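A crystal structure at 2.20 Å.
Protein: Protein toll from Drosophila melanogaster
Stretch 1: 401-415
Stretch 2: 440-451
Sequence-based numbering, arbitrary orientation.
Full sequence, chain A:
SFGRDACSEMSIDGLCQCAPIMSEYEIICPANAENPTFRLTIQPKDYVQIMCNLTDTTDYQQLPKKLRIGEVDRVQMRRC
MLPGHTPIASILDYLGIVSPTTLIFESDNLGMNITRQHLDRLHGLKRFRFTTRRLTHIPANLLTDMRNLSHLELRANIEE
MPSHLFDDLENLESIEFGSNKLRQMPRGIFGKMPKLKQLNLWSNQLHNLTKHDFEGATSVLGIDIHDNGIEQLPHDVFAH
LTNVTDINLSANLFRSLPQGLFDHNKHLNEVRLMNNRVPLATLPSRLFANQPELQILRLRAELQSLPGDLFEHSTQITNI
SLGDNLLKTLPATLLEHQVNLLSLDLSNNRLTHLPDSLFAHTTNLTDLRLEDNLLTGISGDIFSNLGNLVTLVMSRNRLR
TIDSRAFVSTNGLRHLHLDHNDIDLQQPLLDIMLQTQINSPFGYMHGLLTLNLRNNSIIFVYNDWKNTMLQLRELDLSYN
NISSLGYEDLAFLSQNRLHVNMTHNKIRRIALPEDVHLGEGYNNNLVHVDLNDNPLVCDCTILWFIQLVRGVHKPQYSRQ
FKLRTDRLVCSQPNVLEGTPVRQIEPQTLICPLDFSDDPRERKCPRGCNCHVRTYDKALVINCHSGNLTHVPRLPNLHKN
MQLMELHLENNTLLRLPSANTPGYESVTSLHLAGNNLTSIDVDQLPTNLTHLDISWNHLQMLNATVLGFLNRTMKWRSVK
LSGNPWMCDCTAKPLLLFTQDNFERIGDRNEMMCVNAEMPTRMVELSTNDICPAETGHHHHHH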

ATOM      1  N   THR A 401     -26.429  -1.589   7.264  1.00 26.93           N
ATOM      2  CA  THR A 401     -26.781  -2.488   8.352  1.00 34.31           C
ATOM      3  C   THR A 401     -26.093  -3.837   8.267  1.00 26.87           C
ATOM      4  O   THR A 401     -25.840  -4.364   7.181  1.00 37.19           O
ATOM      5  CB  THR A 401     -28.298  -2.746   8.449  1.00 34.90           C
ATOM      6  OG1 THR A 401     -28.693  -3.633   7.391  1.00 36.66           O
ATOM      7  CG2 THR A 401     -29.069  -1.448   8.370  1.00 29.15           C
ATOM      8  N   ILE A 402     -25.805  -4.387   9.436  1.00 27.15           N
ATOM      9  CA  ILE A 402     -25.232  -5.710   9.569  1.00 28.12           C
ATOM     10  C   ILE A 402     -26.111  -6.480  10.542  1.00 36.61           C
ATOM     11  O   ILE A 402     -26.199  -6.124  11.712  1.00 34.91           O
ATOM     12  CB  ILE A 402     -23.800  -5.650  10.119  1.00 28.64           C
ATOM     13  CG1 ILE A 402     -22.940  -4.732   9.248  1.00 34.27           C
ATOM     14  CG2 ILE A 402     -23.186  -7.068  10.195  1.00 26.22           C
ATOM     15  CD1 ILE A 402     -21.451  -4.870   9.508  1.00 37.03           C
ATOM     16  N   ASP A 403     -26.788  -7.517  10.051  1.00 38.56           N
ATOM     17  CA  ASP A 403     -27.681  -8.292  10.896  1.00 37.00           C
ATOM     18  C   ASP A 403     -26.915  -8.841  12.101  1.00 36.86           C
ATOM     19  O   ASP A 403     -25.727  -9.183  11.997  1.00 31.95           O
ATOM     20  CB  ASP A 403     -28.303  -9.438  10.117  1.00 39.05           C
ATOM     21  CG  ASP A 403     -29.327 -10.192  10.935  1.00 45.00           C
ATOM     22  OD1 ASP A 403     -28.932 -11.110  11.689  1.00 45.65           O
ATOM     23  OD2 ASP A 403     -30.524  -9.850  10.840  1.00 46.29           O
ATOM     24  N   SER A 404     -27.593  -8.930  13.238  1.00 30.73           N
ATOM     25  CA  SER A 404     -26.919  -9.318  14.475  1.00 44.60           C
ATOM     26  C   SER A 404     -26.399 -10.749  14.389  1.00 39.92           C
ATOM     27  O   SER A 404     -25.463 -11.107  15.088  1.00 42.97           O
ATOM     28  CB  SER A 404     -27.832  -9.121  15.697  1.00 38.47           C
ATOM     29  OG  SER A 404     -28.980  -9.946  15.607  1.00 47.45           O
ATOM     30  N   ARG A 405     -26.984 -11.555  13.506  1.00 42.14           N
ATOM     31  CA  ARG A 405     -26.534 -12.932  13.327  1.00 38.98           C
ATOM     32  C   ARG A 405     -25.722 -13.162  12.053  1.00 39.84           C
ATOM     33  O   ARG A 405     -25.446 -14.314  11.691  1.00 45.50           O
ATOM     34  CB  ARG A 405     -27.719 -13.907  13.406  1.00 46.29           C
ATOM     35  CG  ARG A 405     -28.455 -13.840  14.743  1.00 52.66           C
ATOM     36  CD  ARG A 405     -29.455 -14.968  14.936  1.00 64.09           C
ATOM     37  NE  ARG A 405     -28.827 -16.288  15.010  1.00 76.91           N
ATOM     38  CZ  ARG A 405     -28.145 -16.748  16.058  1.00 77.22           C
ATOM     39  NH1 ARG A 405     -27.973 -15.992  17.134  1.00 77.61           N
ATOM     40  NH2 ARG A 405     -27.619 -17.968  16.025  1.00 74.89           N
ATOM     41  N   ALA A 406     -25.312 -12.077  11.394  1.00 30.07           N
ATOM     42  CA  ALA A 406     -24.558 -12.180  10.137  1.00 31.51           C
ATOM     43  C   ALA A 406     -23.295 -13.035  10.231  1.00 34.44           C
ATOM     44  O   ALA A 406     -22.972 -13.783   9.300  1.00 29.60           O
ATOM     45  CB  ALA A 406     -24.205 -10.802   9.611  1.00 29.52           C
ATOM     46  N   PHE A 407     -22.593 -12.928  11.355  1.00 31.65           N
ATOM     47  CA  PHE A 407     -21.287 -13.561  11.490  1.00 33.74           C
ATOM     48  C   PHE A 407     -21.205 -14.620  12.590  1.00 30.33           C
ATOM     49  O   PHE A 407     -20.125 -14.942  13.077  1.00 32.68           O
ATOM     50  CB  PHE A 407     -20.201 -12.497  11.651  1.00 30.30           C
ATOM     51  CG  PHE A 407     -20.053 -11.619  10.447  1.00 35.28           C
ATOM     52  CD1 PHE A 407     -19.356 -12.070   9.320  1.00 30.81           C
ATOM     53  CD2 PHE A 407     -20.631 -10.353  10.420  1.00 25.80           C
ATOM     54  CE1 PHE A 407     -19.239 -11.255   8.185  1.00 32.99           C
ATOM     55  CE2 PHE A 407     -20.506  -9.533   9.301  1.00 29.08           C
ATOM     56  CZ  PHE A 407     -19.822  -9.982   8.182  1.00 26.55           C
ATOM     57  N   VAL A 408     -22.345 -15.185  12.950  1.00 30.02           N
ATOM     58  CA  VAL A 408     -22.350 -16.227  13.959  1.00 34.00           C
ATOM     59  C   VAL A 408     -21.687 -17.510  13.445  1.00 41.68           C
ATOM     60  O   VAL A 408     -21.043 -18.210  14.212  1.00 43.66           O
ATOM     61  CB  VAL A 408     -23.777 -16.502  14.520  1.00 48.65           C
ATOM     62  CG1 VAL A 408     -24.759 -16.809  13.402  1.00 47.56           C
ATOM     63  CG2 VAL A 408     -23.749 -17.648  15.511  1.00 52.67           C
ATOM     64  N   SER A 409     -21.793 -17.788  12.143  1.00 39.31           N
ATOM     65  CA  SER A 409     -21.357 -19.082  11.614  1.00 36.72           C
ATOM     66  C   SER A 409     -20.061 -19.059  10.804  1.00 42.48           C
ATOM     67  O   SER A 409     -19.651 -20.080  10.245  1.00 42.72           O
ATOM     68  CB  SER A 409     -22.477 -19.723  10.792  1.00 39.97           C
ATOM     69  OG  SER A 409     -23.637 -19.903  11.592  1.00 49.80           O
ATOM     70  N   THR A 410     -19.419 -17.900  10.743  1.00 39.66           N
ATOM     71  CA  THR A 410     -18.181 -17.754   9.989  1.00 39.34           C
ATOM     72  C   THR A 410     -16.952 -17.867  10.903  1.00 38.08           C
ATOM     73  O   THR A 410     -16.133 -16.946  10.994  1.00 33.52           O
ATOM     74  CB  THR A 410     -18.153 -16.421   9.254  1.00 33.00           C
ATOM     75  OG1 THR A 410     -18.536 -15.392  10.167  1.00 32.26           O
ATOM     76  CG2 THR A 410     -19.137 -16.435   8.088  1.00 32.82           C
ATOM     77  N   ASN A 411     -16.832 -19.013  11.565  1.00 42.05           N
ATOM     78  CA  ASN A 411     -15.755 -19.260  12.526  1.00 49.25           C
ATOM     79  C   ASN A 411     -14.383 -19.327  11.879  1.00 41.15           C
ATOM     80  O   ASN A 411     -13.364 -19.151  12.540  1.00 39.28           O
ATOM     81  CB  ASN A 411     -16.027 -20.554  13.293  1.00 52.20           C
ATOM     82  CG  ASN A 411     -17.440 -20.614  13.842  1.00 55.69           C
ATOM     83  OD1 ASN A 411     -17.947 -19.633  14.385  1.00 58.01           O
ATOM     84  ND2 ASN A 411     -18.091 -21.763  13.685  1.00 56.58           N
ATOM     85  N   GLY A 412     -14.355 -19.581  10.579  1.00 40.57           N
ATOM     86  CA  GLY A 412     -13.097 -19.650   9.862  1.00 27.56           C
ATOM     87  C   GLY A 412     -12.557 -18.291   9.451  1.00 34.19           C
ATOM     88  O   GLY A 412     -11.397 -18.193   9.052  1.00 32.83           O
ATOM     89  N   LEU A 413     -13.387 -17.246   9.540  1.00 31.88           N
ATOM     90  CA  LEU A 413     -13.012 -15.914   9.036  1.00 35.77           C
ATOM     91  C   LEU A 413     -11.840 -15.288   9.789  1.00 40.97           C
ATOM     92  O   LEU A 413     -11.821 -15.263  11.017  1.00 37.43           O
ATOM     93  CB  LEU A 413     -14.209 -14.960   9.049  1.00 24.63           C
ATOM     94  CG  LEU A 413     -14.079 -13.731   8.131  1.00 27.91           C
ATOM     95  CD1 LEU A 413     -14.065 -14.117   6.659  1.00 22.72           C
ATOM     96  CD2 LEU A 413     -15.188 -12.751   8.388  1.00 23.56           C
ATOM     97  N   ARG A 414     -10.865 -14.785   9.038  1.00 41.29           N
ATOM     98  CA  ARG A 414      -9.654 -14.215   9.615  1.00 35.78           C
ATOM     99  C   ARG A 414      -9.423 -12.746   9.202  1.00 36.22           C
ATOM    100  O   ARG A 414      -8.811 -11.973   9.935  1.00 33.05           O
ATOM    101  CB  ARG A 414      -8.439 -15.077   9.222  1.00 34.30           C
ATOM    102  CG  ARG A 414      -8.490 -16.526   9.765  1.00 32.65           C
ATOM    103  CD  ARG A 414      -8.434 -16.574  11.299  1.00 34.45           C
ATOM    104  NE  ARG A 414      -8.657 -17.920  11.827  1.00 37.51           N
ATOM    105  CZ  ARG A 414      -9.816 -18.364  12.307  1.00 40.13           C
ATOM    106  NH1 ARG A 414     -10.890 -17.582  12.336  1.00 38.36           N
ATOM    107  NH2 ARG A 414      -9.906 -19.603  12.757  1.00 36.96           N
ATOM    108  N   HIS A 415      -9.908 -12.371   8.025  1.00 25.72           N
ATOM    109  CA  HIS A 415      -9.664 -11.043   7.475  1.00 26.13           C
ATOM    110  C   HIS A 415     -10.955 -10.449   6.913  1.00 29.46           C
ATOM    111  O   HIS A 415     -11.487 -10.917   5.898  1.00 28.14           O
ATOM    112  CB  HIS A 415      -8.596 -11.109   6.379  1.00 30.41           C
ATOM    113  CG  HIS A 415      -7.333 -11.789   6.815  1.00 44.43           C
ATOM    114  ND1 HIS A 415      -6.448 -11.218   7.707  1.00 44.44           N
ATOM    115  CD2 HIS A 415      -6.816 -12.999   6.493  1.00 36.74           C
ATOM    116  CE1 HIS A 415      -5.435 -12.041   7.904  1.00 43.19           C
ATOM    117  NE2 HIS A 415      -5.633 -13.129   7.178  1.00 39.27           N
TER
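Stretch 2 (440-451) SPFGYMHGLLTL

Neighbouring repeats of a leucine-rich protein such as Toll can stack by following similar paths, and residues 440-451 illustrate this over residues 401-415. The two segments run in the same direction, mostly as loops and turns. Ser404 CA lies 5.3 Å from Pro441 CA, Val408 CA lies 5.5 Å from Tyr444 CA, and His415 CA lies 4.5 Å from Thr450 CA, the last pair forming a parallel beta bridge.

Stretch 2 begins with Ser440, which makes no contact with stretch 1 but accepts a hydrogen bond at its OG from Phe442 N at 3.0 Å. Pro441 points toward stretch 1 and lays its CB 3.8 Å from Ile402 CG2. Its carbonyl accepts a hydrogen bond from water 1, which donates to Pro441 O and to Ser404 O, both at 2.9 Å, and accepts from Phe407 N at 2.5 Å, so that one solvent molecule joins the two backbones. Phe442 starts away from stretch 1 at its CB, yet its ring returns: CZ lies 3.6 Å from Ile402 CD1, and CE1 3.9 Å from Phe407 CE2. The two phenylalanine rings meet obliquely, with planes at 56°.

After Gly443, Tyr444 covers the loop. Val408 sits over one face of its ring, with Val408 CB 4.1 Å from Tyr444 CD2, while Ser404 O approaches the ring edge, 3.8 Å from Tyr444 CE2. Met445 extends its side chain among Phe407, Thr410 and Leu413; its CE is 3.6 Å from Phe407 CB, and its SD is 3.4 Å from Thr410 OG1 and 3.5 Å from Leu413 CD2.

Met445 also opens a type I turn that closes at Leu448, echoing the turn from Thr410 to Leu413. Within it, exposed His446 makes no contact, and Gly447 leaves space for the Arg414 guanidinium, one face of which its CA covers; an ideal CB here would come within 3.0 Å of Arg414 NH1. Leu448 then places CD1 3.7 Å from Leu413 O.

Here the contact changes from packing to backbone pairing. Arg414 O accepts two hydrogen bonds, from Leu449 N and from Thr450 N, each 2.8 Å long. Leu449 also rests its CB 3.9 Å from His415 CE1. On the sheet face shared by the bridged pair, Thr450 OG1 and His415 ND1 form a hydrogen bond of 2.8 Å. Leu451 continues the strand but points away from stretch 1, beyond contact.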

ATOM      1  N   SER A 440     -20.177  -5.796  19.277  1.00 35.68           N
ATOM      2  CA  SER A 440     -20.410  -5.601  17.850  1.00 37.27           C
ATOM      3  C   SER A 440     -20.899  -6.906  17.202  1.00 38.05           C
ATOM      4  O   SER A 440     -20.770  -7.976  17.792  1.00 41.96           O
ATOM      5  CB  SER A 440     -19.118  -5.144  17.172  1.00 30.79           C
ATOM      6  OG  SER A 440     -18.322  -6.257  16.786  1.00 33.58           O
ATOM      7  N   PRO A 441     -21.473  -6.820  15.986  1.00 36.68           N
ATOM      8  CA  PRO A 441     -21.873  -8.025  15.240  1.00 35.64           C
ATOM      9  C   PRO A 441     -20.701  -8.967  14.938  1.00 31.03           C
ATOM     10  O   PRO A 441     -20.906 -10.130  14.576  1.00 36.67           O
ATOM     11  CB  PRO A 441     -22.434  -7.455  13.924  1.00 33.80           C
ATOM     12  CG  PRO A 441     -22.900  -6.092  14.270  1.00 39.75           C
ATOM     13  CD  PRO A 441     -21.937  -5.585  15.324  1.00 37.27           C
ATOM     14  N   PHE A 442     -19.482  -8.464  15.084  1.00 31.10           N
ATOM     15  CA  PHE A 442     -18.282  -9.236  14.779  1.00 33.21           C
ATOM     16  C   PHE A 442     -17.838 -10.088  15.962  1.00 36.41           C
ATOM     17  O   PHE A 442     -16.879 -10.857  15.861  1.00 36.83           O
ATOM     18  CB  PHE A 442     -17.172  -8.277  14.364  1.00 32.72           C
ATOM     19  CG  PHE A 442     -17.620  -7.264  13.360  1.00 34.48           C
ATOM     20  CD1 PHE A 442     -18.275  -7.664  12.200  1.00 37.21           C
ATOM     21  CD2 PHE A 442     -17.445  -5.913  13.591  1.00 37.28           C
ATOM     22  CE1 PHE A 442     -18.720  -6.730  11.284  1.00 27.72           C
ATOM     23  CE2 PHE A 442     -17.885  -4.979  12.672  1.00 33.70           C
ATOM     24  CZ  PHE A 442     -18.515  -5.389  11.519  1.00 24.96           C
ATOM     25  N   GLY A 443     -18.562  -9.951  17.072  1.00 32.58           N
ATOM     26  CA  GLY A 443     -18.166 -10.516  18.349  1.00 39.39           C
ATOM     27  C   GLY A 443     -18.026 -12.018  18.402  1.00 46.23           C
ATOM     28  O   GLY A 443     -17.369 -12.542  19.302  1.00 42.75           O
ATOM     29  N   TYR A 444     -18.636 -12.713  17.445  1.00 44.21           N
ATOM     30  CA  TYR A 444     -18.580 -14.169  17.416  1.00 41.26           C
ATOM     31  C   TYR A 444     -17.218 -14.640  16.947  1.00 39.85           C
ATOM     32  O   TYR A 444     -16.819 -15.778  17.188  1.00 47.20           O
ATOM     33  CB  TYR A 444     -19.684 -14.745  16.515  1.00 44.87           C
ATOM     34  CG  TYR A 444     -21.074 -14.526  17.072  1.00 41.67           C
ATOM     35  CD1 TYR A 444     -21.560 -15.318  18.103  1.00 49.68           C
ATOM     36  CD2 TYR A 444     -21.890 -13.513  16.583  1.00 45.63           C
ATOM     37  CE1 TYR A 444     -22.831 -15.117  18.637  1.00 46.95           C
ATOM     38  CE2 TYR A 444     -23.170 -13.301  17.111  1.00 51.28           C
ATOM     39  CZ  TYR A 444     -23.628 -14.113  18.133  1.00 52.06           C
ATOM     40  OH  TYR A 444     -24.885 -13.924  18.661  1.00 62.72           O
ATOM     41  N   MET A 445     -16.496 -13.751  16.283  1.00 39.65           N
ATOM     42  CA  MET A 445     -15.274 -14.152  15.608  1.00 40.29           C
ATOM     43  C   MET A 445     -14.053 -13.868  16.471  1.00 43.63           C
ATOM     44  O   MET A 445     -13.254 -12.973  16.176  1.00 41.16           O
ATOM     45  CB  MET A 445     -15.189 -13.498  14.226  1.00 32.45           C
ATOM     46  CG  MET A 445     -16.360 -13.905  13.350  1.00 34.88           C
ATOM     47  SD  MET A 445     -16.320 -13.258  11.673  1.00 35.46           S
ATOM     48  CE  MET A 445     -16.751 -11.542  11.960  1.00 25.88           C
ATOM     49  N   HIS A 446     -13.935 -14.653  17.543  1.00 42.93           N
ATOM     50  CA  HIS A 446     -12.822 -14.552  18.485  1.00 43.38           C
ATOM     51  C   HIS A 446     -11.484 -14.766  17.789  1.00 40.41           C
ATOM     52  O   HIS A 446     -10.468 -14.222  18.217  1.00 39.99           O
ATOM     53  CB  HIS A 446     -13.003 -15.528  19.665  1.00 44.06           C
ATOM     54  CG  HIS A 446     -13.239 -16.952  19.247  1.00 55.23           C
ATOM     55  ND1 HIS A 446     -14.448 -17.592  19.426  1.00 51.80           N
ATOM     56  CD2 HIS A 446     -12.421 -17.854  18.648  1.00 57.03           C
ATOM     57  CE1 HIS A 446     -14.364 -18.827  18.961  1.00 51.93           C
ATOM     58  NE2 HIS A 446     -13.147 -19.010  18.478  1.00 52.99           N
ATOM     59  N   GLY A 447     -11.484 -15.529  16.695  1.00 40.87           N
ATOM     60  CA  GLY A 447     -10.252 -15.796  15.976  1.00 39.95           C
ATOM     61  C   GLY A 447      -9.841 -14.744  14.954  1.00 46.81           C
ATOM     62  O   GLY A 447      -8.802 -14.892  14.303  1.00 45.98           O
ATOM     63  N   LEU A 448     -10.638 -13.682  14.811  1.00 49.32           N
ATOM     64  CA  LEU A 448     -10.394 -12.657  13.780  1.00 44.10           C
ATOM     65  C   LEU A 448      -9.014 -11.989  13.867  1.00 41.75           C
ATOM     66  O   LEU A 448      -8.543 -11.651  14.954  1.00 45.83           O
ATOM     67  CB  LEU A 448     -11.497 -11.590  13.797  1.00 40.27           C
ATOM     68  CG  LEU A 448     -11.670 -10.736  12.528  1.00 46.05           C
ATOM     69  CD1 LEU A 448     -12.157 -11.582  11.348  1.00 24.79           C
ATOM     70  CD2 LEU A 448     -12.622  -9.575  12.768  1.00 40.14           C
ATOM     71  N   LEU A 449      -8.386 -11.789  12.709  1.00 37.02           N
ATOM     72  CA  LEU A 449      -7.039 -11.220  12.629  1.00 37.81           C
ATOM     73  C   LEU A 449      -7.045  -9.785  12.099  1.00 36.08           C
ATOM     74  O   LEU A 449      -6.345  -8.914  12.611  1.00 37.65           O
ATOM     75  CB  LEU A 449      -6.131 -12.104  11.746  1.00 38.76           C
ATOM     76  CG  LEU A 449      -5.914 -13.546  12.236  1.00 43.15           C
ATOM     77  CD1 LEU A 449      -5.006 -14.355  11.327  1.00 30.44           C
ATOM     78  CD2 LEU A 449      -5.386 -13.567  13.682  1.00 38.56           C
ATOM     79  N   THR A 450      -7.814  -9.548  11.047  1.00 36.66           N
ATOM     80  CA  THR A 450      -7.922  -8.222  10.468  1.00 31.62           C
ATOM     81  C   THR A 450      -9.367  -7.762  10.530  1.00 39.32           C
ATOM     82  O   THR A 450     -10.275  -8.431  10.021  1.00 40.61           O
ATOM     83  CB  THR A 450      -7.509  -8.206   8.997  1.00 42.20           C
ATOM     84  OG1 THR A 450      -6.173  -8.694   8.847  1.00 45.91           O
ATOM     85  CG2 THR A 450      -7.606  -6.789   8.431  1.00 44.31           C
ATOM     86  N   LEU A 451      -9.576  -6.613  11.154  1.00 39.22           N
ATOM     87  CA  LEU A 451     -10.862  -5.944  11.098  1.00 34.36           C
ATOM     88  C   LEU A 451     -10.624  -4.542  10.563  1.00 35.15           C
ATOM     89  O   LEU A 451     -10.155  -3.655  11.279  1.00 36.94           O
ATOM     90  CB  LEU A 451     -11.519  -5.891  12.482  1.00 33.78           C
ATOM     91  CG  LEU A 451     -12.893  -5.217  12.543  1.00 31.93           C
ATOM     92  CD1 LEU A 451     -13.826  -5.749  11.448  1.00 28.58           C
ATOM     93  CD2 LEU A 451     -13.516  -5.386  13.937  1.00 27.87           C
TER
HETATM   94  O   HOH W   1     -23.064 -11.644  13.477  1.00 31.23           O
HETATM   95  O   HOH W   2     -15.995 -18.267  15.798  1.00 35.85           O
HETATM   96  O   HOH W   3     -13.522 -17.241  15.310  1.00 44.54           O